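PDB 5TTX: hydrogenase 2 maturation peptidase from Thaumarchaeota archaeon SCGC AB-539-E09, which probably cleaves the C-terminal extension from the large-subunit precursor of a [NiFe] hydrogenase during maturation of that enzyme. Local coordinates for residues 16-21 and 26-31; 52-57 and 116-121; 65-70 and 152-157; 95-100 and 107-112. All coordinates share one frame; numbering follows the deposited sequence. Where two conformers were deposited one is given.

Overall arrangement
The four contacts run from a compact alpha/beta body out to a projecting pair of helices. Contacts 1 and 3 lie in the body, centres about 13 Å apart, and touch where V29 of helix 25-34 packs on L67 of strand 63-69. Contact 2 is across the chain's centre from contact 1, about 23 Å between their centres, at the root of the projection. Contact 4 lies farther out, its centre about 18 Å from that of contact 2 and about 36 Å from that of contact 1. Along the chain contact 1 closes first, contacts 2 and 3 interleave, and both span contact 4. Contacts 2, 3 and 4 all meet the second subunit, so body and projecting helices both join the assembly.

Contact 1: residues 16-21 and 26-31; sequences GNRLMG and GPRVVD
R18 lays one face of its guanidinium over P27 CB, which stands 3.3 Å above that plane, toward its rim. The contact closes the loop of the first beta-alpha unit in this alpha/beta fold, tying residues that follow strand 10-15 to the opening turns of helix 25-34. The arginine chain runs extended from CG to NE (chi2 174°, chi3 -165°), which carries the charged group past the proline to D31. There the grip is end-on and bidentate: R18 NH2 meets D31 OD1 at 2.8 Å and NH1 takes OD2. Guanidinium and carboxylate planes differ by 16°, and each oxygen is met on its syn side, though the donors lie somewhat out of the carboxylate plane. NH2 has a second anionic partner in D46 of strand 42-48, so one arginine links the loop to both helix and sheet; two carboxylates so near would be expected to stabilise its positive charge. G16, which has no side chain, brings its O to 3.7 Å from P27 CG. Beyond it come a type I turn from N17 to M20 and an Asx turn, in which N17 OD1 accepts from L19 N at 3.0 Å, the donor above the carbonyl plane.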
# COMPACT_ATOMS: atom_id res chain seq x y z
N GLY A 16 16.26 -2.41 -41.26
CA GLY A 16 16.83 -1.31 -42.02
C GLY A 16 16.09 -1.15 -43.34
O GLY A 16 15.17 -1.89 -43.67
N ASN A 17 16.54 -0.17 -44.11
CA ASN A 17 15.90 0.22 -45.37
C ASN A 17 16.75 -0.26 -46.55
O ASN A 17 17.82 0.30 -46.80
CB ASN A 17 15.73 1.73 -45.41
CG ASN A 17 14.84 2.19 -46.56
OD1 ASN A 17 14.64 1.49 -47.56
ND2 ASN A 17 14.32 3.40 -46.43
N ARG A 18 16.25 -1.27 -47.28
CA ARG A 18 16.93 -1.81 -48.46
C ARG A 18 17.23 -0.77 -49.53
O ARG A 18 18.11 -1.02 -50.37
CB ARG A 18 16.09 -2.90 -49.13
CG ARG A 18 16.15 -4.24 -48.46
CD ARG A 18 15.20 -5.19 -49.10
NE ARG A 18 14.97 -6.39 -48.28
CZ ARG A 18 15.71 -7.49 -48.37
NH1 ARG A 18 16.72 -7.55 -49.23
NH2 ARG A 18 15.43 -8.55 -47.63
N LEU A 19 16.50 0.34 -49.57
CA LEU A 19 16.69 1.37 -50.57
C LEU A 19 17.77 2.38 -50.18
O LEU A 19 18.04 3.32 -50.95
CB LEU A 19 15.39 2.13 -50.79
CG LEU A 19 14.16 1.24 -50.98
CD1 LEU A 19 12.95 2.13 -51.17
CD2 LEU A 19 14.36 0.35 -52.19
N MSE A 20 18.37 2.22 -49.01
CA MSE A 20 19.36 3.17 -48.52
C MSE A 20 20.71 2.50 -48.38
O MSE A 20 21.35 2.58 -47.33
CB MSE A 20 18.91 3.77 -47.19
CG MSE A 20 17.61 4.49 -47.30
SE MSE A 20 17.75 6.20 -48.28
CE MSE A 20 15.97 6.92 -47.80
N GLY A 21 21.14 1.83 -49.44
CA GLY A 21 22.52 1.38 -49.48
C GLY A 21 22.82 0.40 -48.38
O GLY A 21 22.17 -0.64 -48.24
N GLY A 26 20.94 -5.58 -42.55
CA GLY A 26 20.14 -6.53 -41.79
C GLY A 26 19.23 -7.40 -42.65
O GLY A 26 19.27 -8.63 -42.58
N PRO A 27 18.38 -6.76 -43.47
CA PRO A 27 17.52 -7.55 -44.38
C PRO A 27 18.31 -8.43 -45.32
O PRO A 27 17.83 -9.51 -45.70
CB PRO A 27 16.75 -6.47 -45.15
CG PRO A 27 16.66 -5.28 -44.16
CD PRO A 27 17.97 -5.34 -43.38
N ARG A 28 19.51 -8.00 -45.73
CA ARG A 28 20.30 -8.82 -46.64
C ARG A 28 20.90 -10.03 -45.92
O ARG A 28 21.09 -11.08 -46.54
CB ARG A 28 21.38 -7.96 -47.30
CG ARG A 28 20.85 -7.01 -48.41
CD ARG A 28 20.51 -7.75 -49.72
NE ARG A 28 21.69 -8.42 -50.22
CZ ARG A 28 22.53 -7.88 -51.10
NH1 ARG A 28 22.31 -6.66 -51.59
NH2 ARG A 28 23.61 -8.56 -51.47
N VAL A 29 21.17 -9.93 -44.61
CA VAL A 29 21.56 -11.12 -43.85
C VAL A 29 20.39 -12.09 -43.78
O VAL A 29 20.56 -13.30 -43.94
CB VAL A 29 22.06 -10.75 -42.44
CG1 VAL A 29 22.23 -12.05 -41.60
CG2 VAL A 29 23.39 -9.96 -42.50
N VAL A 30 19.18 -11.57 -43.55
CA VAL A 30 18.01 -12.45 -43.55
C VAL A 30 17.90 -13.19 -44.88
O VAL A 30 17.58 -14.38 -44.91
CB VAL A 30 16.74 -11.64 -43.23
CG1 VAL A 30 15.48 -12.49 -43.44
CG2 VAL A 30 16.83 -11.14 -41.80
N ASP A 31 18.16 -12.49 -46.01
CA ASP A 31 18.15 -13.16 -47.31
C ASP A 31 19.12 -14.34 -47.32
O ASP A 31 18.77 -15.42 -47.81
CB ASP A 31 18.53 -12.20 -48.43
CG ASP A 31 17.51 -11.11 -48.66
OD1 ASP A 31 16.44 -11.13 -48.00
OD2 ASP A 31 17.78 -10.24 -49.50

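Contact 2: residues 52-57 and 116-121; sequences ITVATD and IGVLPG
This is a small, apolar contact at the base of the projecting helices, where the start of the short helical segment 54-58 meets the loop joining helix 107-116 to strand 122-128. No hydrogen bond crosses it, and three side chains carry it: V54, V118 and L119. V54 faces the loop with both methyls. Its CG1 stands anti to the backbone N (chi1 175°) and reaches V118 CG2 at 3.3 Å, a tight approach for two methyl carbons. That V118 methyl occupies the crowded position between its own backbone N and carbonyl carbon. The other V54 methyl, CG2, rests on L119 CD2 at 3.9 Å, and the same leucine carbon lies 4.0 Å from V54 CG1, so CD2 sits across the fork of the valine, the two side chains meeting at about a right angle. A type I turn from I116 to L119 brings V118 and L119 round to the valine, although L119 N bonds only weakly to I116 O, at 3.3 Å. The second subunit reinforces the helix start: its E103 accepts hydrogen bonds from the backbone N of V54 and of A55, and its M99 packs on L119. L119 also touches V86 of helix 86-98, so the contact lies in a corner shared by helix 54-58, the feet of the two projecting helices and the entry to strand 122-128.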
# COMPACT_ATOMS: atom_id res chain seq x y z
N ILE A 52 8.39 -4.04 -35.27
CA ILE A 52 7.72 -5.27 -34.86
C ILE A 52 6.90 -5.01 -33.61
O ILE A 52 7.31 -4.23 -32.74
CB ILE A 52 8.74 -6.41 -34.63
CG1 ILE A 52 8.03 -7.67 -34.12
CG2 ILE A 52 9.86 -5.93 -33.74
CD1 ILE A 52 8.78 -8.97 -34.43
N THR A 53 5.71 -5.61 -33.54
CA THR A 53 4.89 -5.58 -32.34
C THR A 53 5.39 -6.58 -31.29
O THR A 53 5.74 -7.72 -31.61
CB THR A 53 3.43 -5.89 -32.70
OG1 THR A 53 3.01 -5.04 -33.76
CG2 THR A 53 2.51 -5.69 -31.48
N VAL A 54 5.41 -6.14 -30.04
CA VAL A 54 5.78 -7.01 -28.92
C VAL A 54 4.64 -7.96 -28.58
O VAL A 54 4.81 -9.19 -28.58
CB VAL A 54 6.21 -6.16 -27.70
CG1 VAL A 54 6.48 -7.05 -26.48
CG2 VAL A 54 7.45 -5.34 -28.04
N ALA A 55 3.46 -7.42 -28.28
CA ALA A 55 2.31 -8.27 -27.99
C ALA A 55 1.93 -9.10 -29.21
O ALA A 55 1.90 -8.61 -30.35
CB ALA A 55 1.13 -7.43 -27.52
N THR A 56 1.65 -10.39 -28.98
CA THR A 56 1.19 -11.36 -29.98
C THR A 56 2.21 -11.63 -31.08
O THR A 56 1.86 -12.22 -32.11
CB THR A 56 -0.14 -10.93 -30.63
OG1 THR A 56 0.09 -9.81 -31.49
CG2 THR A 56 -1.19 -10.57 -29.58
N ASP A 57 3.46 -11.21 -30.91
CA ASP A 57 4.46 -11.44 -31.95
C ASP A 57 5.83 -11.66 -31.32
O ASP A 57 6.28 -12.80 -31.18
CB ASP A 57 4.50 -10.28 -32.96
CG ASP A 57 5.39 -10.56 -34.16
OD1 ASP A 57 5.83 -11.71 -34.32
OD2 ASP A 57 5.67 -9.62 -34.95
N ILE A 116 8.39 -4.24 -21.92
CA ILE A 116 9.69 -4.81 -21.57
C ILE A 116 9.52 -6.15 -20.86
O ILE A 116 10.31 -7.08 -21.07
CB ILE A 116 10.46 -3.79 -20.70
CG1 ILE A 116 10.62 -2.49 -21.47
CG2 ILE A 116 11.82 -4.28 -20.35
CD1 ILE A 116 11.36 -2.66 -22.77
N GLY A 117 8.48 -6.29 -20.04
CA GLY A 117 8.27 -7.48 -19.23
C GLY A 117 8.06 -8.77 -20.01
O GLY A 117 8.17 -9.86 -19.43
N VAL A 118 7.75 -8.69 -21.31
CA VAL A 118 7.51 -9.88 -22.12
C VAL A 118 8.53 -10.08 -23.23
O VAL A 118 8.50 -11.13 -23.88
CB VAL A 118 6.08 -9.89 -22.72
CG1 VAL A 118 5.02 -9.90 -21.63
CG2 VAL A 118 5.90 -8.72 -23.64
N LEU A 119 9.43 -9.12 -23.48
CA LEU A 119 10.58 -9.41 -24.33
C LEU A 119 11.31 -10.63 -23.77
O LEU A 119 11.23 -10.89 -22.57
CB LEU A 119 11.55 -8.23 -24.38
CG LEU A 119 11.15 -6.87 -24.96
CD1 LEU A 119 12.37 -5.91 -25.07
CD2 LEU A 119 10.46 -7.04 -26.31
N PRO A 120 11.85 -11.48 -24.63
CA PRO A 120 12.57 -12.66 -24.14
C PRO A 120 13.88 -12.25 -23.51
O PRO A 120 14.50 -11.26 -23.91
CB PRO A 120 12.79 -13.50 -25.40
CG PRO A 120 12.58 -12.56 -26.55
CD PRO A 120 11.59 -11.54 -26.08
N GLY A 121 14.30 -13.02 -22.51
CA GLY A 121 15.52 -12.73 -21.78
C GLY A 121 16.79 -12.82 -22.60
O GLY A 121 17.81 -12.27 -22.18

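Contact 3: residues 65-70 and 152-157; sequences IFLDSV and DLVLEA
I65 and V154 bury nearly equal areas here, 55 and 54 Å², and L67 adds 21 Å², so these three residues carry most of the contact between strand 63-69 and helix 141-158. The segment axes approach to 10.6 Å and run almost exactly antiparallel, at 172°, the arrangement expected where a helix packs lengthwise on the parallel part of a mixed alpha/beta sheet. I65 and L67, two positions apart on the strand, point to the same face, and V154 meets both. Its CG2 methyl touches I65 CG2 at 4.3 Å and L67 CD2 at 4.2 Å, which seats it across the neighbouring pair. I65 divides its branches between two levels of the helix. CG2 stands anti to the backbone N and takes V154, while CG1 is anti to the carbonyl carbon (chi1 -59°) and continues extended to CD1. That outer methyl, I65 CD1, arrives 3.9 Å from A157 CB, three residues after V154 and so about one turn farther along. The apolar layer extends to helix 25-34: L67 also packs on its F25 and V29, and V154 on its L33. On the other face of the sheet F66 packs on M99 of the second subunit, and the next residue of like orientation, D68, forms a salt bridge to R98 of that subunit. Carbon meets carbon throughout the contact, at ordinary van der Waals spacing and without a single hydrogen bond across it, consistent with the helix being held here mainly by apolar packing rather than by polar bonds.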
# COMPACT_ATOMS: atom_id res chain seq x y z
N ILE A 65 17.66 -12.21 -32.09
CA ILE A 65 18.88 -11.63 -32.63
C ILE A 65 18.47 -10.53 -33.60
O ILE A 65 17.74 -10.81 -34.57
CB ILE A 65 19.73 -12.69 -33.35
CG1 ILE A 65 20.11 -13.80 -32.38
CG2 ILE A 65 20.96 -12.08 -34.03
CD1 ILE A 65 20.95 -14.91 -33.05
N PHE A 66 18.91 -9.30 -33.34
CA PHE A 66 18.63 -8.16 -34.20
C PHE A 66 19.87 -7.82 -35.01
O PHE A 66 20.98 -7.76 -34.46
CB PHE A 66 18.22 -6.90 -33.40
CG PHE A 66 16.76 -6.84 -33.08
CD1 PHE A 66 15.88 -6.23 -33.96
CD2 PHE A 66 16.26 -7.39 -31.90
CE1 PHE A 66 14.51 -6.19 -33.67
CE2 PHE A 66 14.91 -7.33 -31.60
CZ PHE A 66 14.03 -6.74 -32.49
N LEU A 67 19.67 -7.55 -36.29
CA LEU A 67 20.73 -7.12 -37.19
C LEU A 67 20.36 -5.77 -37.78
O LEU A 67 19.24 -5.59 -38.29
CB LEU A 67 20.97 -8.16 -38.29
CG LEU A 67 21.38 -9.54 -37.78
CD1 LEU A 67 20.54 -10.53 -38.50
CD2 LEU A 67 22.83 -9.83 -38.06
N ASP A 68 21.29 -4.82 -37.69
CA ASP A 68 21.02 -3.49 -38.22
C ASP A 68 22.34 -2.83 -38.58
O ASP A 68 23.41 -3.41 -38.41
CB ASP A 68 20.23 -2.63 -37.21
CG ASP A 68 21.00 -2.36 -35.92
OD1 ASP A 68 22.07 -2.95 -35.72
OD2 ASP A 68 20.55 -1.55 -35.09
N SER A 69 22.24 -1.59 -39.03
CA SER A 69 23.40 -0.80 -39.40
C SER A 69 23.62 0.27 -38.33
O SER A 69 22.66 0.91 -37.90
CB SER A 69 23.20 -0.20 -40.80
OG SER A 69 24.25 0.68 -41.17
N VAL A 70 24.86 0.43 -37.89
CA VAL A 70 25.18 1.33 -36.78
C VAL A 70 26.44 2.11 -37.13
O VAL A 70 27.46 1.53 -37.49
CB VAL A 70 25.41 0.58 -35.44
CG1 VAL A 70 24.15 -0.09 -34.95
CG2 VAL A 70 26.52 -0.46 -35.60
N ASP A 152 27.77 -16.09 -39.98
CA ASP A 152 28.51 -16.94 -39.06
C ASP A 152 28.22 -16.59 -37.61
O ASP A 152 28.07 -17.49 -36.77
CB ASP A 152 30.01 -16.83 -39.33
CG ASP A 152 30.41 -17.44 -40.66
OD1 ASP A 152 29.62 -18.25 -41.22
OD2 ASP A 152 31.51 -17.10 -41.14
N LEU A 153 28.14 -15.28 -37.28
CA LEU A 153 27.85 -14.91 -35.90
C LEU A 153 26.48 -15.41 -35.49
O LEU A 153 26.30 -15.91 -34.37
CB LEU A 153 27.91 -13.40 -35.72
CG LEU A 153 29.28 -12.76 -35.58
CD1 LEU A 153 29.12 -11.24 -35.32
CD2 LEU A 153 30.04 -13.44 -34.47
N VAL A 154 25.51 -15.29 -36.38
CA VAL A 154 24.17 -15.82 -36.14
C VAL A 154 24.22 -17.33 -35.92
O VAL A 154 23.62 -17.86 -34.97
CB VAL A 154 23.25 -15.47 -37.31
CG1 VAL A 154 21.94 -16.24 -37.21
CG2 VAL A 154 23.01 -13.98 -37.32
N LEU A 155 24.92 -18.05 -36.79
CA LEU A 155 24.93 -19.50 -36.65
C LEU A 155 25.65 -19.92 -35.37
O LEU A 155 25.22 -20.87 -34.71
CB LEU A 155 25.56 -20.16 -37.88
CG LEU A 155 24.80 -20.09 -39.21
CD1 LEU A 155 25.56 -20.78 -40.36
CD2 LEU A 155 23.40 -20.70 -39.09
N GLU A 156 26.71 -19.20 -34.98
CA GLU A 156 27.41 -19.58 -33.76
C GLU A 156 26.56 -19.31 -32.54
O GLU A 156 26.50 -20.13 -31.62
CB GLU A 156 28.72 -18.83 -33.62
CG GLU A 156 29.75 -19.17 -34.66
CD GLU A 156 30.86 -18.15 -34.68
OE1 GLU A 156 31.82 -18.34 -35.45
OE2 GLU A 156 30.76 -17.15 -33.91
N ALA A 157 25.89 -18.15 -32.52
CA ALA A 157 25.00 -17.81 -31.42
C ALA A 157 23.95 -18.88 -31.19
O ALA A 157 23.55 -19.12 -30.05
CB ALA A 157 24.31 -16.48 -31.70

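Contact 4: residues 95-100 and 107-112; sequences QLARMT and EGLLKF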
# COMPACT_ATOMS: atom_id res chain seq x y z
N GLN A 95 12.93 -0.24 -9.79
CA GLN A 95 13.62 0.69 -8.90
C GLN A 95 13.19 2.12 -9.18
O GLN A 95 13.02 2.92 -8.26
CB GLN A 95 15.13 0.54 -9.04
CG GLN A 95 15.68 -0.78 -8.52
CD GLN A 95 17.16 -0.92 -8.79
OE1 GLN A 95 17.98 -0.43 -8.03
NE2 GLN A 95 17.51 -1.59 -9.90
N LEU A 96 12.98 2.44 -10.46
CA LEU A 96 12.47 3.75 -10.83
C LEU A 96 11.03 3.93 -10.36
O LEU A 96 10.65 5.01 -9.89
CB LEU A 96 12.57 3.92 -12.34
CG LEU A 96 13.06 5.24 -12.93
CD1 LEU A 96 14.25 5.77 -12.16
CD2 LEU A 96 13.43 5.07 -14.39
N ALA A 97 10.21 2.88 -10.48
CA ALA A 97 8.82 2.96 -10.04
C ALA A 97 8.72 3.19 -8.53
O ALA A 97 7.88 3.97 -8.07
CB ALA A 97 8.08 1.68 -10.44
N ARG A 98 9.59 2.53 -7.75
CA ARG A 98 9.62 2.77 -6.31
C ARG A 98 9.99 4.21 -5.99
O ARG A 98 9.52 4.75 -4.98
CB ARG A 98 10.60 1.83 -5.62
CG ARG A 98 10.17 0.38 -5.62
CD ARG A 98 11.33 -0.55 -5.39
NE ARG A 98 11.86 -0.38 -4.04
CZ ARG A 98 13.05 -0.83 -3.65
NH1 ARG A 98 13.83 -1.45 -4.52
NH2 ARG A 98 13.46 -0.64 -2.40
N MSE A 99 10.97 4.74 -6.72
CA MSE A 99 11.33 6.14 -6.62
C MSE A 99 10.08 6.89 -6.98
O MSE A 99 9.33 6.47 -7.87
CB MSE A 99 12.48 6.52 -7.57
CG MSE A 99 13.90 6.24 -7.07
SE MSE A 99 15.29 6.74 -8.40
CE MSE A 99 15.76 8.51 -7.73
N THR A 100 9.82 8.00 -6.31
CA THR A 100 8.55 8.66 -6.55
C THR A 100 8.79 10.00 -7.24
O THR A 100 8.39 11.05 -6.74
CB THR A 100 7.81 8.78 -5.22
OG1 THR A 100 8.76 9.01 -4.18
CG2 THR A 100 7.08 7.48 -4.93
N GLU A 107 2.08 5.68 -14.24
CA GLU A 107 1.29 4.95 -15.22
C GLU A 107 2.09 4.68 -16.49
O GLU A 107 2.20 3.53 -16.94
CB GLU A 107 0.02 5.73 -15.54
CG GLU A 107 -0.72 5.15 -16.71
CD GLU A 107 -2.13 5.65 -16.80
OE1 GLU A 107 -2.47 6.60 -16.07
OE2 GLU A 107 -2.89 5.09 -17.61
N GLY A 108 2.69 5.73 -17.06
CA GLY A 108 3.47 5.57 -18.27
C GLY A 108 4.67 4.67 -18.06
O GLY A 108 5.04 3.89 -18.95
N LEU A 109 5.28 4.75 -16.89
CA LEU A 109 6.37 3.84 -16.57
C LEU A 109 5.89 2.39 -16.50
O LEU A 109 6.67 1.47 -16.79
CB LEU A 109 6.96 4.24 -15.23
CG LEU A 109 8.21 3.54 -14.76
CD1 LEU A 109 9.29 3.81 -15.81
CD2 LEU A 109 8.56 4.14 -13.47
N LEU A 110 4.64 2.17 -16.11
CA LEU A 110 4.10 0.82 -15.99
C LEU A 110 3.73 0.25 -17.35
O LEU A 110 3.87 -0.95 -17.58
CB LEU A 110 2.87 0.84 -15.06
CG LEU A 110 3.15 0.78 -13.55
CD1 LEU A 110 1.85 0.89 -12.71
CD2 LEU A 110 3.90 -0.51 -13.25
N LYS A 111 3.22 1.12 -18.24
CA LYS A 111 2.99 0.77 -19.64
C LYS A 111 4.29 0.36 -20.32
O LYS A 111 4.37 -0.70 -20.95
CB LYS A 111 2.37 1.96 -20.37
CG LYS A 111 0.91 2.19 -20.08
CD LYS A 111 0.44 3.57 -20.57
CE LYS A 111 -1.00 3.85 -20.11
NZ LYS A 111 -1.34 5.32 -20.06
N PHE A 112 5.31 1.19 -20.18
CA PHE A 112 6.63 0.85 -20.69
C PHE A 112 7.09 -0.50 -20.16
O PHE A 112 7.60 -1.34 -20.91
CB PHE A 112 7.61 1.96 -20.30
CG PHE A 112 9.01 1.70 -20.69
CD1 PHE A 112 9.35 1.49 -22.01
CD2 PHE A 112 10.01 1.69 -19.74
CE1 PHE A 112 10.65 1.25 -22.37
CE2 PHE A 112 11.32 1.45 -20.11
CZ PHE A 112 11.63 1.23 -21.42
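L109 enters the contact from helix 107-116, its CB bond directed at helix 86-98 and CG set anti to the backbone N (chi1 -173°). CB and CG form the stem, and chi2 of 61° turns CD1 aside and leaves CD2 extended, anti to CA, so that CD2 reaches the opposing backbone. L109 CD2 comes down on the peptide between L96 and A97, 3.6 Å from A97 N, the same from A97 CA, and 4.0 Å from L96 C. L109 CD2 also meets A97 CB at 3.9 Å and L96 CB at 4.2 Å. A single methyl thus rests on main chain flanked by two CB atoms, and the small side chain of A97 matches the close spacing of 7.0 Å between A97 CA and L109 CA. L109 packs on I93 too, one turn earlier on helix 86-98. On another side of its helix, K111 NZ bridges to E107 OE2 at 2.9 Å, approaching from above the carboxylate plane. Both helices continue into the assembly: the ring of F112 meets F112 of the second subunit with planes about 55° apart, Q95 hydrogen-bonds S82 of that subunit, and L110 packs on S136 of a third. Two helices running in nearly opposite directions, joined by a short loop and packed through small and apolar residues, make an antiparallel alpha-helical hairpin, here serving as an arm for contacts between subunits.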